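Local coordinates for pheromone cOB1/lipoprotein, YaeC family (Enterococcus faecalis, PDB 4EF1), which probably binds methionine as the lipid-anchored substrate-binding component of a methionine ABC transporter, and is also the precursor of the pheromone cOB1, at residues N77-I81 with V221-R225; Y89-Y93 with Y165-A171; K94-E98 with I120-L126. All blocks are in the same frame, centred on the assembly; numbering follows the deposited sequence.

How the interactions relate
Along the chain the contacts are nested: interaction 3 (94-98 with 120-126) lies inside the loop closed by interaction 2 (89-93 with 165-171), and both lie inside that closed by interaction 1 (77-81 with 221-225). Interaction 1 joins strand 75-83 of the six-stranded sheet to helix 215-225. Its centre is about 35 Å from that of interaction 2 and about 34 Å from that of interaction 3, across the chain's centre. Interactions 2 and 3, centres about 15 Å apart, set the loop between strands 87-89 and 104-108 of the five-stranded sheet against the ends of helices 161-166 and 114-123 respectively; Tyr93 C packs against Glu98 OE1 at 3.8 Å. The three contacts thus sample both lobes of a periplasmic-binding-protein fold, with bound selenomethionine between the lobes.

Interaction 1 (N77-I81 with V221-R225)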
# COMPACT_ATOMS: atom_id res chain seq x y z
N ASN A 77 7.77 13.87 1.25
CA ASN A 77 7.66 12.86 0.22
C ASN A 77 8.78 13.03 -0.79
O ASN A 77 8.79 14.00 -1.56
CB ASN A 77 6.29 13.03 -0.45
CG ASN A 77 6.06 12.12 -1.61
OD1 ASN A 77 6.89 11.24 -1.96
ND2 ASN A 77 4.90 12.30 -2.21
N ALA A 78 9.70 12.06 -0.82
CA ALA A 78 10.82 12.08 -1.78
C ALA A 78 10.48 11.54 -3.18
O ALA A 78 11.32 11.61 -4.08
CB ALA A 78 12.00 11.31 -1.21
N GLY A 79 9.33 10.91 -3.35
CA GLY A 79 8.88 10.51 -4.69
C GLY A 79 8.16 9.18 -4.69
O GLY A 79 8.51 8.28 -3.96
N ALA A 80 7.14 9.06 -5.54
CA ALA A 80 6.38 7.82 -5.71
C ALA A 80 7.23 6.83 -6.52
O ALA A 80 7.86 7.22 -7.53
CB ALA A 80 5.10 8.08 -6.45
N ILE A 81 7.15 5.57 -6.14
CA ILE A 81 7.90 4.50 -6.79
C ILE A 81 7.02 3.45 -7.48
O ILE A 81 7.31 3.02 -8.59
CB ILE A 81 8.80 3.81 -5.80
CG1 ILE A 81 9.70 4.80 -5.08
CG2 ILE A 81 9.65 2.74 -6.50
CD1 ILE A 81 10.60 5.68 -5.93
N VAL A 221 15.90 7.18 -5.53
CA VAL A 221 14.65 7.35 -6.28
C VAL A 221 14.84 7.15 -7.77
O VAL A 221 14.00 6.54 -8.41
CB VAL A 221 13.96 8.72 -5.97
CG1 VAL A 221 12.72 8.93 -6.87
CG2 VAL A 221 13.57 8.79 -4.51
N LYS A 222 15.92 7.70 -8.34
CA LYS A 222 16.17 7.60 -9.76
C LYS A 222 16.42 6.14 -10.14
O LYS A 222 15.90 5.69 -11.15
CB LYS A 222 17.36 8.46 -10.21
CG LYS A 222 17.56 8.45 -11.75
CD LYS A 222 18.78 9.27 -12.13
CE LYS A 222 18.99 9.36 -13.62
NZ LYS A 222 20.13 10.25 -13.99
N VAL A 223 17.20 5.42 -9.31
CA VAL A 223 17.55 4.00 -9.61
C VAL A 223 16.28 3.16 -9.52
O VAL A 223 15.97 2.37 -10.43
CB VAL A 223 18.66 3.47 -8.69
CG1 VAL A 223 18.72 1.95 -8.74
CG2 VAL A 223 19.99 4.12 -9.02
N LEU A 224 15.47 3.42 -8.50
CA LEU A 224 14.19 2.73 -8.34
C LEU A 224 13.18 2.95 -9.49
O LEU A 224 12.38 2.06 -9.78
CB LEU A 224 13.53 3.08 -7.01
CG LEU A 224 14.15 2.53 -5.75
CD1 LEU A 224 13.46 3.17 -4.56
CD2 LEU A 224 14.06 0.98 -5.74
N ARG A 225 13.26 4.11 -10.16
CA ARG A 225 12.42 4.40 -11.34
C ARG A 225 13.08 4.07 -12.67
O ARG A 225 12.44 4.19 -13.73
CB ARG A 225 12.05 5.88 -11.34
CG ARG A 225 11.18 6.28 -10.18
CD ARG A 225 11.03 7.78 -10.17
NE ARG A 225 9.95 8.23 -9.32
CZ ARG A 225 9.73 9.50 -8.97
NH1 ARG A 225 10.54 10.49 -9.36
NH2 ARG A 225 8.68 9.81 -8.21
O HOH W 1 9.72 2.27 -10.23
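Ile81 lays its side chain over the helix surface formed by Val221 and Leu224: Ile81 CD1 is 4.0 Å from Val221 CG1, and CG2 is 3.9 Å from Leu224 CB. Its CA-to-CB bond points sideways, so the m, m rotamer is what carries CD1 toward the helix. The segment axes run almost parallel, at 12° and 8.9 Å.

Arg225 adds the polar part. Arg225 NE and NH2 both donate to Ala80 O, at 2.9 and 2.8 Å, and this carbonyl lies near the guanidinium plane, as expected for a bifurcated acceptor. Gly79 leaves room for the arginine: with phi/psi of 143/144, an ideal CB would sit 3.0 Å from Arg225 NH2 and 3.3 Å from Val221 CG1, and would also collide with the carbonyl O of Ala78. Two residues earlier, Asn77 OD1 accepts from Gly79 N at 2.8 Å in an Asx turn. One water donates to Ile81 O (3.0 Å) and to Leu224 O (2.7 Å), bridging the two backbones.

Val223 turns to helix 12-28, while Leu224 reaches both that helix and Ile205 on the neighbouring strand. Helix 215-225 is therefore packed on one lobe's mixed sheet, the layered alpha/beta architecture of periplasmic binding proteins.

Interaction 2 (Y89-Y93 with Y165-A171)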
# COMPACT_ATOMS: atom_id res chain seq x y z
N TYR A 89 -10.58 -10.37 -1.14
CA TYR A 89 -10.33 -11.83 -1.19
C TYR A 89 -11.35 -12.59 -0.36
O TYR A 89 -11.90 -12.07 0.61
CB TYR A 89 -8.92 -12.11 -0.67
CG TYR A 89 -7.81 -11.39 -1.41
CD1 TYR A 89 -7.49 -10.07 -1.12
CD2 TYR A 89 -7.02 -12.06 -2.34
CE1 TYR A 89 -6.47 -9.40 -1.79
CE2 TYR A 89 -5.99 -11.41 -3.02
CZ TYR A 89 -5.71 -10.10 -2.74
OH TYR A 89 -4.69 -9.46 -3.41
N SER A 90 -11.66 -13.81 -0.79
CA SER A 90 -12.61 -14.71 -0.09
C SER A 90 -12.36 -16.12 -0.53
O SER A 90 -12.22 -16.35 -1.71
CB SER A 90 -14.04 -14.36 -0.46
OG SER A 90 -15.00 -15.24 0.17
N LYS A 91 -12.33 -17.05 0.41
CA LYS A 91 -12.27 -18.44 0.08
C LYS A 91 -13.67 -18.98 -0.27
O LYS A 91 -13.77 -19.92 -1.03
CB LYS A 91 -11.66 -19.24 1.24
CG LYS A 91 -10.22 -18.92 1.54
CD LYS A 91 -9.72 -19.85 2.63
CE LYS A 91 -8.22 -19.80 2.80
NZ LYS A 91 -7.89 -20.84 3.79
N LYS A 92 -14.73 -18.40 0.29
CA LYS A 92 -16.08 -18.95 0.14
C LYS A 92 -16.85 -18.41 -1.07
O LYS A 92 -17.52 -19.16 -1.75
CB LYS A 92 -16.89 -18.76 1.41
CG LYS A 92 -18.15 -19.61 1.52
CD LYS A 92 -18.83 -19.42 2.89
CE LYS A 92 -20.22 -20.04 2.93
NZ LYS A 92 -20.97 -19.96 4.24
N TYR A 93 -16.73 -17.12 -1.33
CA TYR A 93 -17.43 -16.48 -2.43
C TYR A 93 -16.44 -16.05 -3.51
O TYR A 93 -15.52 -15.29 -3.23
CB TYR A 93 -18.22 -15.29 -1.88
CG TYR A 93 -19.19 -15.71 -0.82
CD1 TYR A 93 -20.33 -16.41 -1.15
CD2 TYR A 93 -18.97 -15.41 0.53
CE1 TYR A 93 -21.25 -16.79 -0.18
CE2 TYR A 93 -19.88 -15.80 1.52
CZ TYR A 93 -21.00 -16.50 1.16
OH TYR A 93 -21.91 -16.92 2.08
N TYR A 165 -8.78 -13.54 6.36
CA TYR A 165 -9.02 -14.25 5.12
C TYR A 165 -8.83 -15.76 5.30
O TYR A 165 -9.72 -16.55 4.90
CB TYR A 165 -8.07 -13.71 4.02
CG TYR A 165 -7.92 -14.62 2.83
CD1 TYR A 165 -8.92 -14.69 1.84
CD2 TYR A 165 -6.79 -15.44 2.69
CE1 TYR A 165 -8.78 -15.54 0.74
CE2 TYR A 165 -6.65 -16.29 1.61
CZ TYR A 165 -7.65 -16.35 0.64
OH TYR A 165 -7.48 -17.16 -0.41
N ASP A 166 -7.71 -16.15 5.90
CA ASP A 166 -7.38 -17.56 6.10
C ASP A 166 -8.43 -18.25 7.03
O ASP A 166 -8.83 -19.37 6.77
CB ASP A 166 -5.92 -17.76 6.55
CG ASP A 166 -5.39 -19.15 6.20
OD1 ASP A 166 -5.51 -19.55 5.02
OD2 ASP A 166 -4.84 -19.82 7.09
N ASN A 167 -8.87 -17.56 8.08
CA ASN A 167 -9.89 -18.07 9.01
C ASN A 167 -11.33 -17.95 8.46
O ASN A 167 -12.27 -18.36 9.13
CB ASN A 167 -9.78 -17.34 10.37
CG ASN A 167 -8.43 -17.60 11.08
OD1 ASN A 167 -7.77 -18.62 10.85
ND2 ASN A 167 -8.02 -16.67 11.94
N GLU A 168 -11.50 -17.39 7.26
CA GLU A 168 -12.78 -17.25 6.60
C GLU A 168 -13.78 -16.44 7.43
O GLU A 168 -14.92 -16.83 7.59
CB GLU A 168 -13.32 -18.61 6.19
CG GLU A 168 -12.34 -19.34 5.26
CD GLU A 168 -12.97 -20.51 4.53
OE1 GLU A 168 -13.89 -20.26 3.73
OE2 GLU A 168 -12.52 -21.66 4.72
N GLU A 169 -13.30 -15.34 7.99
CA GLU A 169 -14.13 -14.37 8.72
C GLU A 169 -14.68 -13.35 7.75
O GLU A 169 -13.94 -12.74 7.01
CB GLU A 169 -13.35 -13.64 9.81
CG GLU A 169 -13.00 -14.52 11.00
CD GLU A 169 -12.94 -13.75 12.31
OE1 GLU A 169 -13.77 -12.82 12.52
OE2 GLU A 169 -12.06 -14.08 13.15
N GLY A 170 -15.99 -13.19 7.74
CA GLY A 170 -16.67 -12.31 6.79
C GLY A 170 -16.80 -12.91 5.41
O GLY A 170 -16.16 -13.94 5.10
N ALA A 171 -17.60 -12.26 4.56
CA ALA A 171 -17.79 -12.74 3.17
C ALA A 171 -16.57 -12.42 2.29
O ALA A 171 -16.28 -13.17 1.32
CB ALA A 171 -19.05 -12.15 2.55
O HOH W 2 -11.81 -15.95 3.23
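A Schellman motif ends helix 161-166 and turns the chain toward strand 172-175, and the loop after strand 87-89 packs against this turn. Glu168, with phi/psi of 59/44, leaves the helical conformation, and Glu168 N bonds to Tyr165 O at 3.1 Å.

The Tyr165 ring fits against the start of the loop: its CD1 is 3.6 Å from Tyr89 CB and its CZ 3.7 Å from Lys91 CG, while Ser90 N approaches the ring edge, 3.7 Å from CE1. Lys91, extended beyond its m chi1, brings NZ to 3.0 Å from Asp166 OD1 in a salt bridge, with a weak second bond to Asp166 O at 3.5 Å. A water accepts from Lys91 N (3.1 Å) and donates to Tyr165 O (2.7 Å).

Ser90 OG accepts from Tyr93 N at 3.0 Å, which makes an ST motif, and donates to Ala171 O at 2.7 Å. Tyr93 CD2 packs on Ala171 CB at 3.8 Å. Tyr89 bonds by backbone to Val173 in the five-stranded sheet, and Ala171, just before strand 172-175, to Thr104.

One serine hydroxyl thus couples the loop's own turn to the chain entering strand 172-175, whereas the Lys91-Asp166 ion pair ties the loop to the last turn of helix 161-166 at the contact's more exposed side.

Interaction 3 (K94-E98 with I120-L126); sequences KSLQE and ILEDAGL
An ST turn in the loop between strands 87-89 and 104-108 meets the Schellman motif that ends helix 114-123, in one lobe of the binding-protein fold. Ser95 is extended (phi/psi -148/151), and 96-98 then take helical angles without regular helical bonds. Ser95 OG, with chi1 t, accepts from Gln97 N at 2.9 Å; Glu98 N bonds to Ser95 O at 3.2 Å, and Glu98 OE1 accepts from Lys94 N at 3.0 Å. On the other segment, Gly125 leaves the helix at phi/psi 80/16, with Gly125 N to Glu122 O and Leu126 N to Leu121 O both at 2.9 Å.

In register, Leu96 CA is 7.6 Å from Ala124 CA, and Gln97 CA 8.4 Å from Leu126 CA. Leu96 points toward the helix end. The m, t rotamer of Leu96 sets its CD1 3.7 Å from Ala124 CB and 4.2 Å from Ile120 CG2, and its CD2 4.0 Å from Leu121 CD2; its CB is 3.9 Å from Leu126 CD1. Leu121 and Leu126 are also m, t, as is Ile120. Leu88 on strand 87-89 also touches Leu96, Ile120 and Leu121, joining the contact to the sheet.

Gln97 starts sideways but folds back through chi1 and chi2 both m, with chi3 -43°. Gln97 OE1 lies 4.0 Å from Leu126 CD2, and Gln97 NE2 makes a weak hydrogen bond of 3.4 Å to Ala124 O.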
# COMPACT_ATOMS: atom_id res chain seq x y z
N LYS A 94 -16.64 -16.52 -4.74
CA LYS A 94 -15.68 -16.29 -5.84
C LYS A 94 -15.98 -15.08 -6.73
O LYS A 94 -15.21 -14.77 -7.66
CB LYS A 94 -15.47 -17.55 -6.68
CG LYS A 94 -15.05 -18.76 -5.87
CD LYS A 94 -13.59 -18.73 -5.43
CE LYS A 94 -13.44 -19.37 -4.05
NZ LYS A 94 -12.04 -19.62 -3.61
N SER A 95 -17.11 -14.42 -6.47
CA SER A 95 -17.46 -13.17 -7.13
C SER A 95 -18.25 -12.32 -6.17
O SER A 95 -18.98 -12.86 -5.32
CB SER A 95 -18.36 -13.36 -8.37
OG SER A 95 -19.10 -12.16 -8.65
N LEU A 96 -18.14 -11.02 -6.34
CA LEU A 96 -18.91 -10.08 -5.51
C LEU A 96 -20.41 -10.33 -5.65
O LEU A 96 -21.12 -10.27 -4.66
CB LEU A 96 -18.59 -8.62 -5.83
CG LEU A 96 -17.25 -8.06 -5.36
CD1 LEU A 96 -16.90 -6.67 -5.85
CD2 LEU A 96 -17.14 -8.08 -3.86
N GLN A 97 -20.88 -10.67 -6.86
CA GLN A 97 -22.33 -10.85 -7.10
C GLN A 97 -22.96 -12.03 -6.33
O GLN A 97 -24.17 -12.00 -6.02
CB GLN A 97 -22.64 -10.99 -8.61
CG GLN A 97 -22.19 -9.82 -9.48
CD GLN A 97 -22.75 -8.46 -9.04
OE1 GLN A 97 -23.93 -8.33 -8.69
NE2 GLN A 97 -21.89 -7.43 -9.08
N GLU A 98 -22.13 -13.02 -5.99
CA GLU A 98 -22.52 -14.18 -5.18
C GLU A 98 -22.68 -13.88 -3.70
O GLU A 98 -23.30 -14.66 -3.00
CB GLU A 98 -21.45 -15.30 -5.26
CG GLU A 98 -21.44 -16.12 -6.54
CD GLU A 98 -20.23 -17.05 -6.63
OE1 GLU A 98 -19.40 -17.09 -5.69
OE2 GLU A 98 -20.11 -17.76 -7.64
N ILE A 120 -14.01 -0.01 -5.23
CA ILE A 120 -14.15 -1.38 -5.78
C ILE A 120 -15.68 -1.75 -5.85
O ILE A 120 -16.17 -2.15 -6.88
CB ILE A 120 -13.35 -2.42 -4.99
CG1 ILE A 120 -11.85 -2.24 -5.23
CG2 ILE A 120 -13.83 -3.86 -5.30
CD1 ILE A 120 -10.98 -2.97 -4.23
N LEU A 121 -16.39 -1.55 -4.74
CA LEU A 121 -17.80 -1.89 -4.67
C LEU A 121 -18.67 -1.00 -5.63
O LEU A 121 -19.62 -1.50 -6.25
CB LEU A 121 -18.31 -1.83 -3.22
CG LEU A 121 -17.65 -2.86 -2.29
CD1 LEU A 121 -17.97 -2.56 -0.84
CD2 LEU A 121 -17.96 -4.31 -2.70
N GLU A 122 -18.30 0.29 -5.77
CA GLU A 122 -18.92 1.18 -6.77
C GLU A 122 -18.68 0.68 -8.21
O GLU A 122 -19.62 0.60 -9.01
CB GLU A 122 -18.42 2.64 -6.61
CG GLU A 122 -19.08 3.63 -7.55
CD GLU A 122 -19.09 5.07 -7.05
OE1 GLU A 122 -18.04 5.56 -6.63
OE2 GLU A 122 -20.12 5.75 -7.14
N ASP A 123 -17.43 0.34 -8.55
CA ASP A 123 -17.11 -0.18 -9.90
C ASP A 123 -17.93 -1.43 -10.20
O ASP A 123 -18.41 -1.59 -11.32
CB ASP A 123 -15.63 -0.55 -10.05
CG ASP A 123 -14.71 0.63 -9.95
OD1 ASP A 123 -15.15 1.79 -10.11
OD2 ASP A 123 -13.51 0.36 -9.71
N ALA A 124 -18.13 -2.27 -9.19
CA ALA A 124 -18.96 -3.48 -9.31
C ALA A 124 -20.46 -3.21 -9.36
O ALA A 124 -21.25 -4.14 -9.51
CB ALA A 124 -18.69 -4.43 -8.14
N GLY A 125 -20.88 -1.97 -9.13
CA GLY A 125 -22.28 -1.62 -9.17
C GLY A 125 -23.06 -1.98 -7.92
O GLY A 125 -24.29 -1.94 -7.94
N LEU A 126 -22.37 -2.26 -6.81
CA LEU A 126 -23.03 -2.66 -5.52
C LEU A 126 -23.31 -1.51 -4.57
O LEU A 126 -24.16 -1.65 -3.71
CB LEU A 126 -22.20 -3.68 -4.77
CG LEU A 126 -22.06 -5.04 -5.51
CD1 LEU A 126 -21.14 -5.94 -4.73
CD2 LEU A 126 -23.46 -5.64 -5.71